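Local coordinates for protein predicted ATPase involved in replication control, Cdc46/Mcm family (Methanopyrus kandleri AV19, PDB 3F8T) that is a homolog of the MCM replicative helicases, ATP-driven DNA-unwinding enzymes, though its own ATP binding and helicase activity are uncertain, at residues L243-P248 / A344-G349; D270-E275 / V306-G311. The protein carries 2 engineered substitutions. All blocks are in the same frame, centred on the assembly; numbering follows the deposited sequence.

Contact 1: L243-P248 / A344-G349; sequences LLAGYP and AAINPG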
loop_
_atom_site.group_PDB
_atom_site.type_symbol
_atom_site.label_atom_id
_atom_site.label_comp_id
_atom_site.label_asym_id
_atom_site.label_seq_id
_atom_site.Cartn_x
_atom_site.Cartn_y
_atom_site.Cartn_z
ATOM N N LEU A 243 1.206 -7.489 -18.128
ATOM C CA LEU A 243 0.264 -8.542 -18.485
ATOM C C LEU A 243 1.040 -9.823 -18.784
ATOM O O LEU A 243 1.874 -9.834 -19.686
ATOM C CB LEU A 243 -0.536 -8.138 -19.727
ATOM C CG LEU A 243 -1.502 -9.182 -20.332
ATOM C CD1 LEU A 243 -2.512 -9.669 -19.297
ATOM C CD2 LEU A 243 -2.204 -8.591 -21.562
ATOM N N LEU A 244 0.762 -10.874 -18.022
ATOM C CA LEU A 244 1.276 -12.216 -18.303
ATOM C C LEU A 244 0.345 -12.928 -19.262
ATOM O O LEU A 244 -0.857 -13.045 -18.997
ATOM C CB LEU A 244 1.333 -13.033 -17.027
ATOM C CG LEU A 244 2.236 -12.695 -15.859
ATOM C CD1 LEU A 244 2.302 -13.925 -14.970
ATOM C CD2 LEU A 244 3.628 -12.305 -16.332
ATOM N N ALA A 245 0.886 -13.408 -20.383
ATOM C CA ALA A 245 0.082 -14.172 -21.317
ATOM C C ALA A 245 0.602 -15.606 -21.399
ATOM O O ALA A 245 1.644 -15.860 -22.005
ATOM C CB ALA A 245 0.083 -13.512 -22.678
ATOM N N GLY A 246 -0.110 -16.525 -20.752
ATOM C CA GLY A 246 0.255 -17.948 -20.769
ATOM C C GLY A 246 -0.877 -18.832 -20.294
ATOM O O GLY A 246 -2.008 -18.370 -20.122
ATOM N N TYR A 247 -0.568 -20.115 -20.085
ATOM C CA TYR A 247 -1.544 -21.088 -19.580
ATOM C C TYR A 247 -1.983 -20.724 -18.169
ATOM O O TYR A 247 -1.166 -20.214 -17.398
ATOM C CB TYR A 247 -0.933 -22.495 -19.586
ATOM C CG TYR A 247 -0.912 -23.154 -20.946
ATOM C CD1 TYR A 247 -0.031 -22.727 -21.935
ATOM C CD2 TYR A 247 -1.762 -24.227 -21.233
ATOM C CE1 TYR A 247 0.001 -23.330 -23.190
ATOM C CE2 TYR A 247 -1.741 -24.842 -22.490
ATOM C CZ TYR A 247 -0.856 -24.382 -23.461
ATOM O OH TYR A 247 -0.816 -24.974 -24.700
ATOM N N PRO A 248 -3.266 -20.989 -17.823
ATOM C CA PRO A 248 -3.871 -20.582 -16.541
ATOM C C PRO A 248 -3.109 -20.974 -15.282
ATOM O O PRO A 248 -2.852 -20.131 -14.427
ATOM C CB PRO A 248 -5.235 -21.291 -16.554
ATOM C CG PRO A 248 -5.566 -21.432 -17.975
ATOM C CD PRO A 248 -4.247 -21.694 -18.673
ATOM N N ALA A 344 -1.579 -8.475 -14.294
ATOM C CA ALA A 344 -2.711 -9.197 -14.849
ATOM C C ALA A 344 -2.224 -10.475 -15.529
ATOM O O ALA A 344 -1.043 -10.595 -15.863
ATOM C CB ALA A 344 -3.424 -8.338 -15.824
ATOM N N ALA A 345 -3.136 -11.433 -15.680
ATOM C CA ALA A 345 -2.870 -12.662 -16.427
ATOM C C ALA A 345 -4.013 -12.958 -17.389
ATOM O O ALA A 345 -5.197 -12.800 -17.047
ATOM C CB ALA A 345 -2.641 -13.808 -15.478
ATOM N N ILE A 346 -3.660 -13.400 -18.592
ATOM C CA ILE A 346 -4.659 -13.753 -19.601
ATOM C C ILE A 346 -4.280 -15.070 -20.266
ATOM O O ILE A 346 -3.096 -15.341 -20.505
ATOM C CB ILE A 346 -4.819 -12.646 -20.671
ATOM C CG1 ILE A 346 -6.057 -12.885 -21.530
ATOM C CG2 ILE A 346 -3.564 -12.530 -21.570
ATOM C CD1 ILE A 346 -6.575 -11.630 -22.232
ATOM N N ASN A 347 -5.295 -15.886 -20.532
ATOM C CA ASN A 347 -5.099 -17.155 -21.217
ATOM C C ASN A 347 -5.454 -16.991 -22.678
ATOM O O ASN A 347 -6.637 -16.954 -23.013
ATOM C CB ASN A 347 -5.961 -18.258 -20.599
ATOM C CG ASN A 347 -5.941 -19.552 -21.418
ATOM O OD1 ASN A 347 -5.141 -19.704 -22.343
ATOM N ND2 ASN A 347 -6.824 -20.488 -21.076
ATOM N N PRO A 348 -4.434 -16.924 -23.555
ATOM C CA PRO A 348 -4.663 -16.828 -24.996
ATOM C C PRO A 348 -5.073 -18.201 -25.538
ATOM O O PRO A 348 -5.967 -18.849 -24.981
ATOM C CB PRO A 348 -3.291 -16.411 -25.538
ATOM C CG PRO A 348 -2.313 -16.959 -24.551
ATOM C CD PRO A 348 -2.999 -16.996 -23.221
ATOM N N GLY A 349 -4.431 -18.651 -26.609
ATOM C CA GLY A 349 -4.639 -20.019 -27.079
ATOM C C GLY A 349 -4.129 -20.260 -28.478
ATOM O O GLY A 349 -3.367 -19.454 -29.027
#
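Leu243-Ala245 and Ala344-Ile346 run side by side as parallel strands, their short axes 4.5 Å apart at closest and turned by 24°. The ladder pairs Leu243 with Ala344, Leu244 with Ala345 and Ala245 with Ile346. Leu244 bonds through both its N and its O, which belong to successive peptide groups: N donates to Ala344 O at 2.8 Å with a nearly straight N-H, and O accepts from Ile346 N at 2.9 Å. The third rung, Gly246 N to Ile346 O, is stretched to 3.2 Å, and its N-H is bent to 142°. Here the strands part, and Gly246 O lies against Asn347 CA, a CA-H...O contact of 3.5 Å, and against Pro348 CD.

On the face carrying Leu243 and Ile346, CG of Leu243 stands anti to its backbone N (chi1 175°), and from there CD1 touches both Ala344 CB and Ile346 CG2. The same CG2 also meets Ala245 CB, at 3.9 Å. On the other face Leu244 CB faces Ala345 CB at 4.3 Å, and helix 248-261 packs over both through Leu255. Beyond the strands, the Pro248 ring crosses the Asn347 side chain obliquely, its CG and CD each 3.9 Å from Asn347 CG.

By comparison with MCM ATPases, the loop from Gly246 probably takes the place of Walker A, though without its lysine, and Asn347 that of the sensor 1 asparagine. Nearly straight bonds and apolar packing hold the strands in register as far as Ile346; the weaker third bond and the two prolines mark where they give way to loops.

Contact 2: D270-E275 / V306-G311; sequences DLRRTE and VDHLEG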
loop_
_atom_site.group_PDB
_atom_site.type_symbol
_atom_site.label_atom_id
_atom_site.label_comp_id
_atom_site.label_asym_id
_atom_site.label_seq_id
_atom_site.Cartn_x
_atom_site.Cartn_y
_atom_site.Cartn_z
ATOM N N ASP A 270 -9.608 -13.053 -9.037
ATOM C CA ASP A 270 -9.961 -13.692 -10.299
ATOM C C ASP A 270 -11.024 -12.767 -10.871
ATOM O O ASP A 270 -12.116 -12.682 -10.313
ATOM C CB ASP A 270 -10.531 -15.085 -10.009
ATOM C CG ASP A 270 -11.008 -15.813 -11.256
ATOM O OD1 ASP A 270 -11.271 -15.193 -12.303
ATOM O OD2 ASP A 270 -11.119 -17.043 -11.171
ATOM N N LEU A 271 -10.713 -12.066 -11.963
ATOM C CA LEU A 271 -11.649 -11.076 -12.519
ATOM C C LEU A 271 -13.034 -11.668 -12.826
ATOM O O LEU A 271 -14.069 -10.988 -12.685
ATOM C CB LEU A 271 -11.068 -10.359 -13.751
ATOM C CG LEU A 271 -11.795 -9.054 -14.131
ATOM C CD1 LEU A 271 -11.634 -7.964 -13.040
ATOM C CD2 LEU A 271 -11.296 -8.527 -15.453
ATOM N N ARG A 272 -13.058 -12.940 -13.214
ATOM C CA ARG A 272 -14.319 -13.628 -13.489
ATOM C C ARG A 272 -15.230 -13.731 -12.256
ATOM O O ARG A 272 -16.449 -13.814 -12.407
ATOM C CB ARG A 272 -14.048 -15.024 -14.054
ATOM C CG ARG A 272 -13.217 -15.004 -15.338
ATOM C CD ARG A 272 -12.668 -16.380 -15.690
ATOM N NE ARG A 272 -12.065 -17.054 -14.538
ATOM C CZ ARG A 272 -11.563 -18.290 -14.577
ATOM N NH1 ARG A 272 -11.589 -18.979 -15.718
ATOM N NH2 ARG A 272 -11.060 -18.850 -13.479
ATOM N N ARG A 273 -14.643 -13.727 -11.056
ATOM C CA ARG A 273 -15.402 -13.826 -9.806
ATOM C C ARG A 273 -15.570 -12.469 -9.106
ATOM O O ARG A 273 -15.998 -12.408 -7.953
ATOM C CB ARG A 273 -14.716 -14.790 -8.844
ATOM C CG ARG A 273 -14.521 -16.207 -9.380
ATOM C CD ARG A 273 -13.707 -17.012 -8.383
ATOM N NE ARG A 273 -13.556 -18.423 -8.751
ATOM C CZ ARG A 273 -14.443 -19.383 -8.467
ATOM N NH1 ARG A 273 -15.581 -19.102 -7.838
ATOM N NH2 ARG A 273 -14.189 -20.635 -8.821
ATOM N N THR A 274 -15.259 -11.389 -9.813
ATOM C CA THR A 274 -15.220 -10.067 -9.204
ATOM C C THR A 274 -16.250 -9.158 -9.846
ATOM O O THR A 274 -16.153 -8.836 -11.037
ATOM C CB THR A 274 -13.801 -9.460 -9.322
ATOM O OG1 THR A 274 -12.852 -10.405 -8.816
ATOM C CG2 THR A 274 -13.673 -8.163 -8.522
ATOM N N GLU A 275 -17.254 -8.770 -9.062
ATOM C CA GLU A 275 -18.221 -7.767 -9.522
ATOM C C GLU A 275 -17.510 -6.427 -9.565
ATOM O O GLU A 275 -16.515 -6.225 -8.856
ATOM C CB GLU A 275 -19.423 -7.699 -8.583
ATOM C CG GLU A 275 -20.079 -9.049 -8.346
ATOM C CD GLU A 275 -20.672 -9.620 -9.613
ATOM O OE1 GLU A 275 -21.535 -8.958 -10.218
ATOM O OE2 GLU A 275 -20.279 -10.736 -10.002
ATOM N N VAL A 306 -4.540 -9.364 -11.075
ATOM C CA VAL A 306 -5.831 -9.501 -11.758
ATOM C C VAL A 306 -5.758 -10.727 -12.653
ATOM O O VAL A 306 -5.264 -10.649 -13.773
ATOM C CB VAL A 306 -6.191 -8.254 -12.597
ATOM C CG1 VAL A 306 -7.568 -8.440 -13.249
ATOM C CG2 VAL A 306 -6.218 -7.002 -11.714
ATOM N N ASP A 307 -6.235 -11.853 -12.134
ATOM C CA ASP A 307 -6.104 -13.140 -12.833
ATOM C C ASP A 307 -7.297 -13.328 -13.771
ATOM O O ASP A 307 -8.387 -12.800 -13.520
ATOM C CB ASP A 307 -6.041 -14.288 -11.824
ATOM C CG ASP A 307 -5.299 -15.535 -12.359
ATOM O OD1 ASP A 307 -4.866 -15.567 -13.525
ATOM O OD2 ASP A 307 -5.134 -16.478 -11.561
ATOM N N HIS A 308 -7.080 -14.082 -14.845
ATOM C CA HIS A 308 -8.125 -14.397 -15.828
ATOM C C HIS A 308 -8.776 -13.165 -16.454
ATOM O O HIS A 308 -10.003 -12.992 -16.391
ATOM C CB HIS A 308 -9.169 -15.333 -15.206
ATOM C CG HIS A 308 -8.553 -16.502 -14.501
ATOM N ND1 HIS A 308 -7.927 -17.524 -15.176
ATOM C CD2 HIS A 308 -8.419 -16.783 -13.185
ATOM C CE1 HIS A 308 -7.461 -18.403 -14.304
ATOM N NE2 HIS A 308 -7.735 -17.969 -13.088
ATOM N N LEU A 309 -7.950 -12.325 -17.064
ATOM C CA LEU A 309 -8.406 -11.101 -17.717
ATOM C C LEU A 309 -9.204 -11.344 -19.013
ATOM O O LEU A 309 -9.892 -10.441 -19.496
ATOM C CB LEU A 309 -7.197 -10.180 -17.991
ATOM C CG LEU A 309 -7.377 -8.721 -18.439
ATOM C CD1 LEU A 309 -8.114 -7.894 -17.379
ATOM C CD2 LEU A 309 -6.011 -8.118 -18.684
ATOM N N GLU A 310 -9.113 -12.551 -19.586
ATOM C CA GLU A 310 -9.796 -12.833 -20.858
ATOM C C GLU A 310 -11.264 -12.447 -20.798
ATOM O O GLU A 310 -11.952 -12.782 -19.830
ATOM C CB GLU A 310 -9.647 -14.308 -21.274
ATOM C CG GLU A 310 -10.216 -15.323 -20.280
ATOM C CD GLU A 310 -9.192 -15.847 -19.279
ATOM O OE1 GLU A 310 -8.075 -15.292 -19.173
ATOM O OE2 GLU A 310 -9.507 -16.847 -18.597
ATOM N N GLY A 311 -11.714 -11.716 -21.818
ATOM C CA GLY A 311 -13.115 -11.286 -21.934
ATOM C C GLY A 311 -13.544 -10.320 -20.841
ATOM O O GLY A 311 -14.731 -10.239 -20.503
HETATM O O HOH W 1 -11.818 -18.087 -18.476
#
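Asp270 OD1, 3.4 Å from His308 CD2 with carboxylate and ring planes oblique to each other, is gripped twice by Arg272: by NE at 3.0 Å on the syn side, and weakly by the backbone N. Arg272 NH2 takes Asp270 OD2 at 2.9 Å, so the guanidinium meets the carboxylate side-on with two nitrogens, while Arg273 NE adds a long salt bridge to OD2. A bend at chi3 (-47°) sets Arg272 NE beside His308 CB; the guanidinium lies flat on the ring, centres 3.7 Å apart and planes 17° apart, NH2 over the middle. Asp307 OD1 lies over the opposite ring face; OD2 of that aspartate is held by Ser252 and Tyr268. A water joins Arg272 NH1 to Glu310 OE2.

One backbone bond, Leu271 N to Asp307 O at 2.9 Å, ends the parallel pairing of the two strands. Leu271 then turns inward, its CB on Val306 CG1 and its CD2 on Leu309 CD1 at 3.8 Å. An alanine in place of Asp270 would remove both carboxylate bonds to the Arg272 guanidinium and would probably let that group, held then by the stack and the water bridge, shift on the imidazole.

Strand 303-307 is probably the Walker B strand, with His308 just after it where MCM proteins usually carry glutamate. Held between guanidinium and Asp307 OD1, the ring is likely to be restricted in its turning.

Overall arrangement
Contacts 1 and 2 lie in one five-stranded parallel sheet of the MCM P-loop domain, their centres about 11 Å apart. Strands 303-307 and 341-346 are neighbours and join them: Ala345 N probably bonds to Val306 O at 3.0 Å and Ala345 O to Leu309 N at 2.8 Å, while Ala345 CB packs on Asp307 OD1 at 3.4 Å. Two side chains tie the strand ends together. Ser252 OG bonds both Pro248 O and Asp307 OD2, and Glu310 OE1 takes the backbone N of Asn347. The presumed Walker A, Walker B and sensor 1 positions thus gather at the C-terminal ends of the strands, where related ATPases bind nucleotide; the altered Walker residues make it uncertain that this protein does so.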